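YcgJ protein (Bacillus subtilis, PDB 1XXL) probably transfers methyl groups from S-adenosylmethionine to a substrate, as a member of the methyltransferase superfamily. Local coordinates at residues I28-G33 with V71-G76; E45-D50 with L81-D86. All coordinates share one frame; numbering follows the deposited sequence.

Interaction 1: I28-G33 with V71-G76; sequences IGAGAG and VRFQQG
Phe73 turns CG away from its own carbonyl carbon, to the side of the backbone N (chi1 -57°), and with chi2 at 92° this carries the CD2, CE2 and CZ side of the ring to Ala30 and Gly33. The setting is the Rossmann-like fold of S-adenosylmethionine-dependent methyltransferases: residues 28-33 form the glycine-rich loop that leaves strand 24-28 and enters helix 34-39, while Phe73 stands on strand 71-75, two strands over, beyond strand 45-50, in the parallel part of the sheet. The methyl of Ala30 comes to the edge of the ring, near its plane, with CB 4.1 Å from Phe73 CD2. Farther round, the backbone of Gly33 approaches obliquely, its CA lying 3.8 Å from Phe73 CE2 and almost as near to CZ. Two things favour glycine at this position: a CB would point at the ring and come within 3.1 Å of Phe73 CZ, and at this backbone conformation it would also collide with the Ala32 O. The loop holds its own shape through a type II' turn from Ala30 to Gly33, and Gly33 then takes the N-cap position of helix 34-39. Gly29, which binds S-adenosyl-L-methionine, comes just before this turn. Ala36 of that helix and Ala59 and Ser60 of helix 53-66 also touch the Phe73 side chain, which thus sits where the loop, the sheet and both helices converge. Replacing it with an alanine would probably open a gap between the turn and strand 71-75, and take from the Ala30 methyl and Gly33 CA the ring they rest against. The turn is closed by one backbone hydrogen bond, from Gly33 N to Ala30 O at 3.0 Å.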
loop_
_atom_site.group_PDB
_atom_site.type_symbol
_atom_site.label_atom_id
_atom_site.label_comp_id
_atom_site.label_asym_id
_atom_site.label_seq_id
_atom_site.Cartn_x
_atom_site.Cartn_y
_atom_site.Cartn_z
ATOM N N ILE A 28 -5.001 -4.945 -6.009
ATOM C CA ILE A 28 -5.879 -3.888 -5.571
ATOM C C ILE A 28 -5.137 -2.562 -5.495
ATOM O O ILE A 28 -4.128 -2.449 -4.797
ATOM C CB ILE A 28 -6.465 -4.217 -4.205
ATOM C CG1 ILE A 28 -7.257 -5.518 -4.311
ATOM C CG2 ILE A 28 -7.365 -3.090 -3.758
ATOM C CD1 ILE A 28 -7.812 -6.025 -3.027
ATOM N N GLY A 29 -5.658 -1.559 -6.188
ATOM C CA GLY A 29 -4.972 -0.267 -6.354
ATOM C C GLY A 29 -3.840 -0.396 -7.349
ATOM O O GLY A 29 -2.706 -0.058 -7.047
ATOM N N ALA A 30 -4.137 -0.883 -8.542
ATOM C CA ALA A 30 -3.103 -1.299 -9.475
ATOM C C ALA A 30 -2.226 -0.175 -10.070
ATOM O O ALA A 30 -1.167 -0.462 -10.643
ATOM C CB ALA A 30 -3.730 -2.115 -10.585
ATOM N N GLY A 31 -2.680 1.076 -9.971
ATOM C CA GLY A 31 -1.915 2.238 -10.458
ATOM C C GLY A 31 -1.584 2.110 -11.927
ATOM O O GLY A 31 -2.457 1.779 -12.731
ATOM N N ALA A 32 -0.323 2.354 -12.274
ATOM C CA ALA A 32 0.147 2.270 -13.666
ATOM C C ALA A 32 0.462 0.832 -14.133
ATOM O O ALA A 32 0.838 0.616 -15.292
ATOM C CB ALA A 32 1.374 3.194 -13.868
ATOM N N GLY A 33 0.307 -0.142 -13.238
ATOM C CA GLY A 33 0.293 -1.547 -13.615
ATOM C C GLY A 33 1.564 -2.280 -13.255
ATOM O O GLY A 33 1.721 -3.435 -13.621
ATOM N N VAL A 71 -2.506 -10.041 -18.339
ATOM C CA VAL A 71 -2.835 -9.063 -17.323
ATOM C C VAL A 71 -4.000 -8.230 -17.847
ATOM O O VAL A 71 -4.007 -7.860 -19.014
ATOM C CB VAL A 71 -1.612 -8.141 -16.926
ATOM C CG1 VAL A 71 -0.419 -8.957 -16.519
ATOM C CG2 VAL A 71 -1.231 -7.197 -18.064
ATOM N N ARG A 72 -4.998 -7.968 -17.011
ATOM C CA ARG A 72 -6.120 -7.106 -17.395
ATOM C C ARG A 72 -6.385 -6.108 -16.265
ATOM O O ARG A 72 -6.109 -6.399 -15.101
ATOM C CB ARG A 72 -7.374 -7.943 -17.731
ATOM C CG ARG A 72 -7.316 -8.635 -19.129
ATOM C CD ARG A 72 -8.686 -9.236 -19.584
ATOM N NE ARG A 72 -9.740 -8.193 -19.703
ATOM C CZ ARG A 72 -10.330 -7.773 -20.831
ATOM N NH1 ARG A 72 -10.055 -8.319 -22.010
ATOM N NH2 ARG A 72 -11.232 -6.793 -20.761
ATOM N N PHE A 73 -6.878 -4.930 -16.619
ATOM C CA PHE A 73 -7.167 -3.875 -15.649
ATOM C C PHE A 73 -8.621 -3.467 -15.757
ATOM O O PHE A 73 -9.225 -3.511 -16.819
ATOM C CB PHE A 73 -6.226 -2.686 -15.825
ATOM C CG PHE A 73 -4.777 -3.065 -15.714
ATOM C CD1 PHE A 73 -4.047 -3.400 -16.853
ATOM C CD2 PHE A 73 -4.167 -3.175 -14.470
ATOM C CE1 PHE A 73 -2.743 -3.803 -16.768
ATOM C CE2 PHE A 73 -2.839 -3.582 -14.364
ATOM C CZ PHE A 73 -2.126 -3.904 -15.506
ATOM N N GLN A 74 -9.215 -3.153 -14.623
ATOM C CA GLN A 74 -10.556 -2.613 -14.634
ATOM C C GLN A 74 -10.707 -1.601 -13.535
ATOM O O GLN A 74 -9.880 -1.544 -12.624
ATOM C CB GLN A 74 -11.599 -3.724 -14.551
ATOM C CG GLN A 74 -11.636 -4.532 -13.270
ATOM C CD GLN A 74 -12.696 -5.636 -13.348
ATOM O OE1 GLN A 74 -12.561 -6.595 -14.105
ATOM N NE2 GLN A 74 -13.753 -5.488 -12.579
ATOM N N GLN A 75 -11.738 -0.772 -13.658
ATOM C CA GLN A 75 -12.035 0.199 -12.640
ATOM C C GLN A 75 -12.830 -0.461 -11.510
ATOM O O GLN A 75 -13.764 -1.227 -11.746
ATOM C CB GLN A 75 -12.808 1.395 -13.204
ATOM C CG GLN A 75 -13.070 2.492 -12.168
ATOM C CD GLN A 75 -13.774 3.718 -12.751
ATOM O OE1 GLN A 75 -14.453 3.626 -13.775
ATOM N NE2 GLN A 75 -13.608 4.871 -12.099
ATOM N N GLY A 76 -12.456 -0.144 -10.279
ATOM C CA GLY A 76 -13.212 -0.602 -9.117
ATOM C C GLY A 76 -12.516 -0.232 -7.834
ATOM O O GLY A 76 -11.390 0.268 -7.859
#

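Interaction 2: E45-D50 with L81-D86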
loop_
_atom_site.group_PDB
_atom_site.type_symbol
_atom_site.label_atom_id
_atom_site.label_comp_id
_atom_site.label_asym_id
_atom_site.label_seq_id
_atom_site.Cartn_x
_atom_site.Cartn_y
_atom_site.Cartn_z
ATOM N N GLU A 45 -2.620 -15.533 -14.641
ATOM C CA GLU A 45 -3.436 -14.374 -14.896
ATOM C C GLU A 45 -3.357 -13.385 -13.740
ATOM O O GLU A 45 -3.445 -13.779 -12.567
ATOM C CB GLU A 45 -4.864 -14.887 -15.055
ATOM C CG GLU A 45 -5.915 -13.862 -15.239
ATOM C CD GLU A 45 -7.319 -14.490 -15.281
ATOM O OE1 GLU A 45 -8.300 -13.716 -15.285
ATOM O OE2 GLU A 45 -7.440 -15.752 -15.321
ATOM N N CYS A 46 -3.205 -12.111 -14.093
ATOM C CA CYS A 46 -3.291 -11.013 -13.137
ATOM C C CYS A 46 -4.427 -10.075 -13.509
ATOM O O CYS A 46 -4.562 -9.684 -14.664
ATOM C CB CYS A 46 -2.015 -10.212 -13.163
ATOM S SG CYS A 46 -0.615 -11.135 -12.740
ATOM N N ILE A 47 -5.247 -9.736 -12.527
ATOM C CA ILE A 47 -6.304 -8.752 -12.691
ATOM C C ILE A 47 -6.001 -7.597 -11.762
ATOM O O ILE A 47 -5.740 -7.809 -10.586
ATOM C CB ILE A 47 -7.661 -9.346 -12.377
ATOM C CG1 ILE A 47 -7.994 -10.414 -13.409
ATOM C CG2 ILE A 47 -8.733 -8.262 -12.394
ATOM C CD1 ILE A 47 -9.314 -11.092 -13.146
ATOM N N GLY A 48 -6.003 -6.381 -12.297
ATOM C CA GLY A 48 -5.786 -5.178 -11.505
ATOM C C GLY A 48 -7.066 -4.382 -11.381
ATOM O O GLY A 48 -7.818 -4.269 -12.349
ATOM N N VAL A 49 -7.355 -3.859 -10.198
ATOM C CA VAL A 49 -8.433 -2.880 -10.060
ATOM C C VAL A 49 -7.858 -1.562 -9.581
ATOM O O VAL A 49 -6.993 -1.540 -8.695
ATOM C CB VAL A 49 -9.607 -3.349 -9.140
ATOM C CG1 VAL A 49 -10.234 -4.621 -9.684
ATOM C CG2 VAL A 49 -9.148 -3.592 -7.747
ATOM N N ASP A 50 -8.309 -0.470 -10.201
ATOM C CA ASP A 50 -7.950 0.866 -9.762
ATOM C C ASP A 50 -9.202 1.761 -9.760
ATOM O O ASP A 50 -10.135 1.566 -10.543
ATOM C CB ASP A 50 -6.808 1.463 -10.606
ATOM C CG ASP A 50 -6.119 2.665 -9.901
ATOM O OD1 ASP A 50 -5.045 2.461 -9.253
ATOM O OD2 ASP A 50 -6.682 3.797 -9.945
ATOM N N LEU A 81 -15.596 -5.341 -4.403
ATOM C CA LEU A 81 -15.023 -6.138 -5.475
ATOM C C LEU A 81 -16.137 -6.942 -6.160
ATOM O O LEU A 81 -16.959 -7.568 -5.494
ATOM C CB LEU A 81 -13.968 -7.091 -4.928
ATOM C CG LEU A 81 -12.772 -6.423 -4.276
ATOM C CD1 LEU A 81 -11.915 -7.473 -3.595
ATOM C CD2 LEU A 81 -11.978 -5.621 -5.303
ATOM N N PRO A 82 -16.160 -6.925 -7.496
ATOM C CA PRO A 82 -17.216 -7.612 -8.225
ATOM C C PRO A 82 -17.054 -9.136 -8.375
ATOM O O PRO A 82 -17.933 -9.784 -8.919
ATOM C CB PRO A 82 -17.153 -6.923 -9.593
ATOM C CG PRO A 82 -15.657 -6.632 -9.774
ATOM C CD PRO A 82 -15.238 -6.200 -8.404
ATOM N N PHE A 83 -15.967 -9.704 -7.860
ATOM C CA PHE A 83 -15.554 -11.048 -8.200
ATOM C C PHE A 83 -16.255 -12.034 -7.321
ATOM O O PHE A 83 -16.709 -11.670 -6.251
ATOM C CB PHE A 83 -14.029 -11.192 -8.066
ATOM C CG PHE A 83 -13.280 -10.160 -8.858
ATOM C CD1 PHE A 83 -13.296 -10.199 -10.245
ATOM C CD2 PHE A 83 -12.622 -9.131 -8.229
ATOM C CE1 PHE A 83 -12.634 -9.244 -10.995
ATOM C CE2 PHE A 83 -11.958 -8.159 -8.972
ATOM C CZ PHE A 83 -11.967 -8.207 -10.355
ATOM N N PRO A 84 -16.356 -13.295 -7.771
ATOM C CA PRO A 84 -16.978 -14.335 -6.950
ATOM C C PRO A 84 -16.177 -14.647 -5.675
ATOM O O PRO A 84 -14.975 -14.394 -5.621
ATOM C CB PRO A 84 -16.949 -15.562 -7.869
ATOM C CG PRO A 84 -16.669 -15.058 -9.208
ATOM C CD PRO A 84 -15.882 -13.832 -9.057
ATOM N N ASP A 85 -16.835 -15.241 -4.686
ATOM C CA ASP A 85 -16.156 -15.760 -3.498
ATOM C C ASP A 85 -15.049 -16.717 -3.924
ATOM O O ASP A 85 -15.175 -17.405 -4.946
ATOM C CB ASP A 85 -17.120 -16.530 -2.592
ATOM C CG ASP A 85 -18.284 -15.693 -2.088
ATOM O OD1 ASP A 85 -18.397 -14.496 -2.399
ATOM O OD2 ASP A 85 -19.139 -16.256 -1.377
ATOM N N ASP A 86 -13.981 -16.796 -3.135
ATOM C CA ASP A 86 -12.941 -17.816 -3.332
ATOM C C ASP A 86 -12.429 -17.918 -4.776
ATOM O O ASP A 86 -12.401 -19.007 -5.361
ATOM C CB ASP A 86 -13.460 -19.189 -2.868
ATOM C CG ASP A 86 -14.009 -19.159 -1.437
ATOM O OD1 ASP A 86 -13.212 -19.080 -0.487
ATOM O OD2 ASP A 86 -15.249 -19.182 -1.266
#
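Ile47 and Val49, on one side of strand 45-50, meet the end of the Phe83 ring, and the close packing is concentrated there. Ile47 CG2, placed anti to the backbone N, reaches Phe83 CZ obliquely at 3.8 Å. Val49 and Phe83 approach each other head-on, and CG1 of Val49 arrives at the ring's edge, in plane, 4.0 Å from Phe83 CE2. Pro82 folds back over one face of the same ring, its CG 3.9 Å above the plane and over the centre, and Phe88 adds an edge-to-face partner. The Leu81 end is looser: Leu81 starts off across the strand and not at it, and only its end turns in, with CD2 4.3 Å from Val49 CG2. Beyond Phe83 the loop turns outward to solvent, where apolar packing gives way to charge: Asp85 forms a salt bridge with Arg112 and Asp86 one with Lys236. Leu81 and Phe83 also rest on Leu26 of strand 24-28 and Val113 of helix 103-113. The arrangement is that of a Rossmann-like methyltransferase sheet, in which the loop running from strand 71-75 to strand 88-94 packs on one side of the central parallel strands.

Strands 45-50 and 71-75 are parallel neighbours, and they join the two interactions, whose centres lie 10 Å apart. Arg72 O in interaction 1 probably accepts a hydrogen bond from Gly48 N in interaction 2 at 2.8 Å. At the C-terminal end of strand 45-50, Asp50 OD1 probably takes another from Gly31 N, also at 2.8 Å. Gly29, in the same loop as Gly31, binds S-adenosyl-L-methionine, and Asp50 probably does too, so this bond ties together two parts of the chain that the cofactor probably meets. Phe73 projects from one face of the sheet, and Phe83 packs against the other. Ala78 and Glu79, probably also cofactor contacts, fall in sequence between residues 71-76 and 81-86.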